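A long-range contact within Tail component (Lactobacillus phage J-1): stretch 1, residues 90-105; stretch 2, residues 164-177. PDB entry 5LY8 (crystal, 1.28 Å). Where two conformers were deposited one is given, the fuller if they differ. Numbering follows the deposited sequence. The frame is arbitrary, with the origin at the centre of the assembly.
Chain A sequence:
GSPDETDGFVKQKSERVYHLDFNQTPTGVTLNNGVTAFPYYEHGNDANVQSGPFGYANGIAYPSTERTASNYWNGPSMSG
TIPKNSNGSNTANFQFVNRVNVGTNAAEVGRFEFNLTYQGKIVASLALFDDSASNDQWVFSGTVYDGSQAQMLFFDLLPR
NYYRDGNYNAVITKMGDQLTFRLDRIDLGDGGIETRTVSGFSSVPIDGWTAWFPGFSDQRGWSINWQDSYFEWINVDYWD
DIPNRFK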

# COMPACT_ATOMS: atom_id res chain seq x y z
N ASN A 90 -2.44 11.06 17.12
CA ASN A 90 -2.53 10.26 15.91
C ASN A 90 -2.27 11.13 14.67
O ASN A 90 -2.49 10.71 13.53
N THR A 91 -1.74 12.33 14.90
CA THR A 91 -1.37 13.26 13.82
C THR A 91 0.14 13.33 13.71
O THR A 91 0.66 14.03 12.83
N ALA A 92 0.85 12.60 14.59
CA ALA A 92 2.30 12.56 14.67
C ALA A 92 2.98 11.80 13.53
O ALA A 92 2.31 11.18 12.67
N ASN A 93 4.31 11.86 13.51
CA ASN A 93 5.12 11.22 12.47
C ASN A 93 5.04 9.71 12.53
O ASN A 93 4.80 9.12 13.58
N PHE A 94 5.22 9.05 11.37
CA PHE A 94 5.14 7.60 11.34
C PHE A 94 5.88 7.06 10.17
O PHE A 94 6.24 7.81 9.26
N GLN A 95 6.08 5.74 10.16
CA GLN A 95 6.47 5.02 8.96
C GLN A 95 5.64 3.75 8.87
O GLN A 95 5.43 3.05 9.87
N PHE A 96 5.21 3.45 7.65
CA PHE A 96 4.38 2.28 7.32
C PHE A 96 5.12 1.53 6.25
O PHE A 96 5.29 2.07 5.15
N VAL A 97 5.61 0.33 6.58
CA VAL A 97 6.57 -0.38 5.73
C VAL A 97 6.02 -1.73 5.35
O VAL A 97 5.67 -2.53 6.24
N ASN A 98 6.02 -2.03 4.04
CA ASN A 98 5.50 -3.29 3.54
C ASN A 98 6.47 -3.88 2.55
O ASN A 98 6.77 -3.25 1.53
N ARG A 99 6.98 -5.07 2.86
CA ARG A 99 7.94 -5.75 1.98
C ARG A 99 7.19 -6.63 1.00
O ARG A 99 6.35 -7.42 1.43
N VAL A 100 7.51 -6.52 -0.29
CA VAL A 100 6.86 -7.31 -1.33
C VAL A 100 7.93 -7.91 -2.25
O VAL A 100 9.07 -7.43 -2.31
N ASN A 101 7.53 -8.93 -2.99
CA ASN A 101 8.30 -9.42 -4.10
C ASN A 101 7.33 -9.34 -5.27
O ASN A 101 6.20 -9.85 -5.19
N VAL A 102 7.75 -8.66 -6.33
CA VAL A 102 6.81 -8.44 -7.40
C VAL A 102 7.52 -8.58 -8.73
O VAL A 102 8.70 -8.21 -8.86
N GLY A 103 6.83 -9.20 -9.68
CA GLY A 103 7.36 -9.40 -11.02
C GLY A 103 6.23 -9.35 -12.01
O GLY A 103 5.11 -9.70 -11.68
N THR A 104 6.55 -8.95 -13.27
CA THR A 104 5.49 -8.88 -14.26
C THR A 104 6.04 -9.27 -15.65
O THR A 104 7.24 -9.53 -15.85
N ASN A 105 5.11 -9.16 -16.57
CA ASN A 105 5.39 -9.57 -17.95
C ASN A 105 4.37 -8.91 -18.82
O ASN A 105 3.43 -8.25 -18.35
N ARG A 164 13.64 -3.89 -11.80
CA ARG A 164 13.51 -5.27 -12.24
C ARG A 164 12.59 -6.05 -11.32
O ARG A 164 12.32 -5.62 -10.19
N ASP A 165 12.13 -7.21 -11.76
CA ASP A 165 11.38 -8.09 -10.88
C ASP A 165 12.21 -8.35 -9.60
O ASP A 165 13.43 -8.50 -9.68
N GLY A 166 11.55 -8.38 -8.45
CA GLY A 166 12.30 -8.70 -7.24
C GLY A 166 11.72 -8.12 -5.98
O GLY A 166 10.52 -7.87 -5.89
N ASN A 167 12.58 -7.93 -4.99
CA ASN A 167 12.21 -7.54 -3.65
C ASN A 167 12.22 -6.04 -3.43
O ASN A 167 13.21 -5.36 -3.73
N TYR A 168 11.12 -5.50 -2.87
CA TYR A 168 11.01 -4.07 -2.62
C TYR A 168 10.39 -3.80 -1.27
O TYR A 168 9.57 -4.59 -0.79
N ASN A 169 10.76 -2.66 -0.66
CA ASN A 169 10.05 -2.15 0.50
C ASN A 169 9.21 -0.97 0.03
O ASN A 169 9.76 0.01 -0.47
N ALA A 170 7.89 -1.08 0.14
CA ALA A 170 6.97 0.01 -0.17
C ALA A 170 6.72 0.75 1.13
O ALA A 170 6.27 0.15 2.11
N VAL A 171 7.05 2.05 1.17
CA VAL A 171 7.02 2.79 2.41
C VAL A 171 6.24 4.07 2.28
O VAL A 171 6.38 4.80 1.28
N ILE A 172 5.43 4.38 3.30
CA ILE A 172 4.83 5.70 3.45
C ILE A 172 5.36 6.26 4.77
O ILE A 172 5.26 5.60 5.81
N THR A 173 5.93 7.46 4.75
CA THR A 173 6.43 8.11 5.96
C THR A 173 5.82 9.51 6.05
O THR A 173 5.62 10.16 5.02
N LYS A 174 5.53 9.97 7.28
CA LYS A 174 5.05 11.32 7.54
C LYS A 174 6.05 11.96 8.49
O LYS A 174 6.37 11.39 9.53
N MET A 175 6.52 13.17 8.12
CA MET A 175 7.45 13.97 8.91
C MET A 175 6.85 15.37 8.87
O MET A 175 7.06 16.10 7.88
N GLY A 176 5.95 15.64 9.83
CA GLY A 176 5.16 16.87 9.93
C GLY A 176 4.28 16.95 8.69
O GLY A 176 3.50 16.03 8.41
N ASP A 177 4.42 18.04 7.90
CA ASP A 177 3.66 18.22 6.65
C ASP A 177 4.23 17.45 5.45
O ASP A 177 3.56 17.40 4.40

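The two stretches run antiparallel as neighbouring strands, so the side chains of paired residues share a face of the sheet and alternate between its two sides.

One face is largely apolar and buried: Phe 94, Phe 96, Asn 98, Val 100 and Val 102 from the first strand, Tyr 168, Ala 170, Ile 172 and Lys 174 from the second. Phe 94 takes the p rotamer (chi1 60°), which brings its ring nearer the partner strand. There Lys 174 CB sits over the ring face, 3.6 Å from the Phe 94 ring centroid in a CH-pi contact. Phe 94 CE1 also lies 4.1 Å from Ile 172 CG2. Lys 174 is all-trans; this full extension buries its methylenes yet delivers NZ to Thr 91 O, a 2.8 Å hydrogen bond, and to water 1, which also binds the carbonyls of Asn 90 and Ala 92. A long aliphatic chain with a charged tip suits both tasks.

Phe 96 is t, and Ile 172 (m, t) extends CD1 to the edge of its ring, 4.0 Å from Phe 96 CD2. The short Ala 170 faces Asn 98, whose ND2 donates to water 3; that water bridges to the carbonyls of Phe 96 and Ala 170. Tyr 168 (m) brings CD1 within 4.0 Å of Val 102 CG1, while its OH donates to Arg 164 O at 2.6 Å.

The opposite face is more polar. Val 97 CG2 lies 4.1 Å from Val 171 CG1, both residues t. Beside them, water 2 links Gln 95 OE1 with Thr 173 OG1. Arg 99, trans through chi3, reaches along Asn 167 (m), and waters 4 and 5 join its NE and NH2 to Asn 167 OD1, the latter's bond to OD1 being weak.

At the end, Asp 165 (m) accepts from Thr 104 N through OD1 at 3.1 Å.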

# COMPACT_ATOMS: atom_id res chain seq x y z
CB ASN A 90 -3.81 9.45 15.79
CG ASN A 90 -5.05 10.27 15.93
OD1 ASN A 90 -5.02 11.51 15.92
ND2 ASN A 90 -6.17 9.60 16.14
CB THR A 91 -1.96 14.66 14.05
OG1 THR A 91 -1.52 15.15 15.32
CG2 THR A 91 -3.49 14.68 13.96
CB ALA A 92 2.73 12.04 16.05
CB ASN A 93 6.58 11.64 12.62
CG ASN A 93 6.90 13.10 12.45
OD1 ASN A 93 8.04 13.53 12.74
ND2 ASN A 93 5.94 13.88 12.00
CB PHE A 94 3.66 7.14 11.23
CG PHE A 94 2.90 7.61 10.01
CD1 PHE A 94 3.18 7.08 8.75
CD2 PHE A 94 1.90 8.56 10.12
CE1 PHE A 94 2.50 7.55 7.61
CE2 PHE A 94 1.18 8.98 8.98
CZ PHE A 94 1.50 8.48 7.74
CB GLN A 95 7.96 4.75 8.81
CG GLN A 95 8.57 3.81 9.82
CD GLN A 95 9.95 3.37 9.39
OE1 GLN A 95 10.34 3.49 8.21
NE2 GLN A 95 10.69 2.76 10.30
CB PHE A 96 3.04 2.82 6.83
CG PHE A 96 2.02 1.84 6.32
CD1 PHE A 96 1.69 0.69 7.05
CD2 PHE A 96 1.29 2.11 5.18
CE1 PHE A 96 0.68 -0.17 6.62
CE2 PHE A 96 0.29 1.24 4.75
CZ PHE A 96 -0.04 0.12 5.48
CB VAL A 97 7.92 -0.54 6.48
CG1 VAL A 97 8.97 -1.23 5.60
CG2 VAL A 97 8.44 0.82 6.95
CB ASN A 98 4.16 -3.05 2.88
CG ASN A 98 3.09 -2.85 3.92
OD1 ASN A 98 2.64 -3.82 4.52
ND2 ASN A 98 2.71 -1.61 4.19
CB ARG A 99 8.90 -6.60 2.80
CG ARG A 99 9.95 -7.26 1.93
CD ARG A 99 11.08 -7.84 2.75
NE ARG A 99 11.94 -8.64 1.88
CZ ARG A 99 13.24 -8.84 2.08
NH1 ARG A 99 13.85 -8.31 3.14
NH2 ARG A 99 13.94 -9.57 1.22
CB VAL A 100 5.86 -6.47 -2.18
CG1 VAL A 100 4.68 -5.99 -1.34
CG2 VAL A 100 6.55 -5.28 -2.86
CB ASN A 101 8.79 -10.84 -3.85
CG ASN A 101 9.65 -11.36 -4.98
OD1 ASN A 101 10.89 -11.48 -4.86
ND2 ASN A 101 9.07 -11.71 -6.07
CB VAL A 102 6.02 -7.09 -7.14
CG1 VAL A 102 6.94 -5.87 -6.99
CG2 VAL A 102 4.90 -6.87 -8.15
CB THR A 104 4.75 -7.50 -14.18
OG1 THR A 104 3.57 -7.49 -15.02
CG2 THR A 104 5.65 -6.30 -14.54
CB ASN A 105 5.52 -11.07 -18.24
CG ASN A 105 6.61 -11.92 -17.67
OD1 ASN A 105 6.34 -13.00 -17.14
ND2 ASN A 105 7.85 -11.62 -18.02
CB ARG A 164 14.90 -5.96 -12.25
CG ARG A 164 15.88 -5.40 -13.29
CD ARG A 164 17.30 -5.90 -13.03
NE ARG A 164 18.13 -5.93 -14.25
CZ ARG A 164 19.46 -5.85 -14.26
NH1 ARG A 164 20.14 -5.72 -13.13
NH2 ARG A 164 20.12 -5.89 -15.41
CB ASP A 165 11.19 -9.44 -11.56
CG ASP A 165 10.28 -9.48 -12.78
OD1 ASP A 165 9.62 -8.45 -13.07
OD2 ASP A 165 10.16 -10.57 -13.38
CB ASN A 167 13.19 -8.21 -2.66
CG ASN A 167 13.13 -9.73 -2.73
OD1 ASN A 167 12.08 -10.33 -2.47
ND2 ASN A 167 14.25 -10.37 -3.12
CB TYR A 168 10.08 -3.43 -3.69
CG TYR A 168 10.65 -3.39 -5.10
CD1 TYR A 168 10.51 -4.47 -5.96
CD2 TYR A 168 11.37 -2.29 -5.54
CE1 TYR A 168 11.10 -4.47 -7.22
CE2 TYR A 168 11.90 -2.24 -6.82
CZ TYR A 168 11.78 -3.34 -7.64
OH TYR A 168 12.34 -3.31 -8.90
CB ASN A 169 10.99 -1.69 1.62
CG ASN A 169 11.47 -2.83 2.48
OD1 ASN A 169 12.65 -2.87 2.89
ND2 ASN A 169 10.60 -3.76 2.78
CB ALA A 170 5.66 -0.53 -0.74
CB VAL A 171 8.48 3.13 2.84
CG1 VAL A 171 8.50 3.82 4.21
CG2 VAL A 171 9.38 1.90 2.83
CB ILE A 172 3.29 5.69 3.48
CG1 ILE A 172 2.72 4.92 2.29
CG2 ILE A 172 2.78 7.15 3.49
CD1 ILE A 172 1.21 4.89 2.30
CB THR A 173 7.97 8.19 5.99
OG1 THR A 173 8.53 6.91 5.67
CG2 THR A 173 8.52 8.61 7.33
CB LYS A 174 3.68 11.27 8.19
CG LYS A 174 3.16 12.63 8.62
CD LYS A 174 1.81 12.53 9.28
CE LYS A 174 1.23 13.89 9.53
NZ LYS A 174 -0.13 13.78 10.12
CB MET A 175 8.87 13.91 8.32
CG MET A 175 9.48 12.50 8.30
SD MET A 175 9.61 11.75 9.95
CE MET A 175 11.03 12.57 10.58
CB ASP A 177 3.58 19.71 6.28
CG ASP A 177 2.78 20.57 7.22
OD1 ASP A 177 1.74 20.11 7.72
OD2 ASP A 177 3.14 21.77 7.38
O HOH W 1 -0.28 10.97 11.63
O HOH W 2 11.27 5.57 6.77
O HOH W 3 3.70 0.79 2.95
O HOH W 4 10.56 -9.22 -0.55
O HOH W 5 12.71 -11.81 -0.10
O HOH W 6 9.59 -10.72 -15.78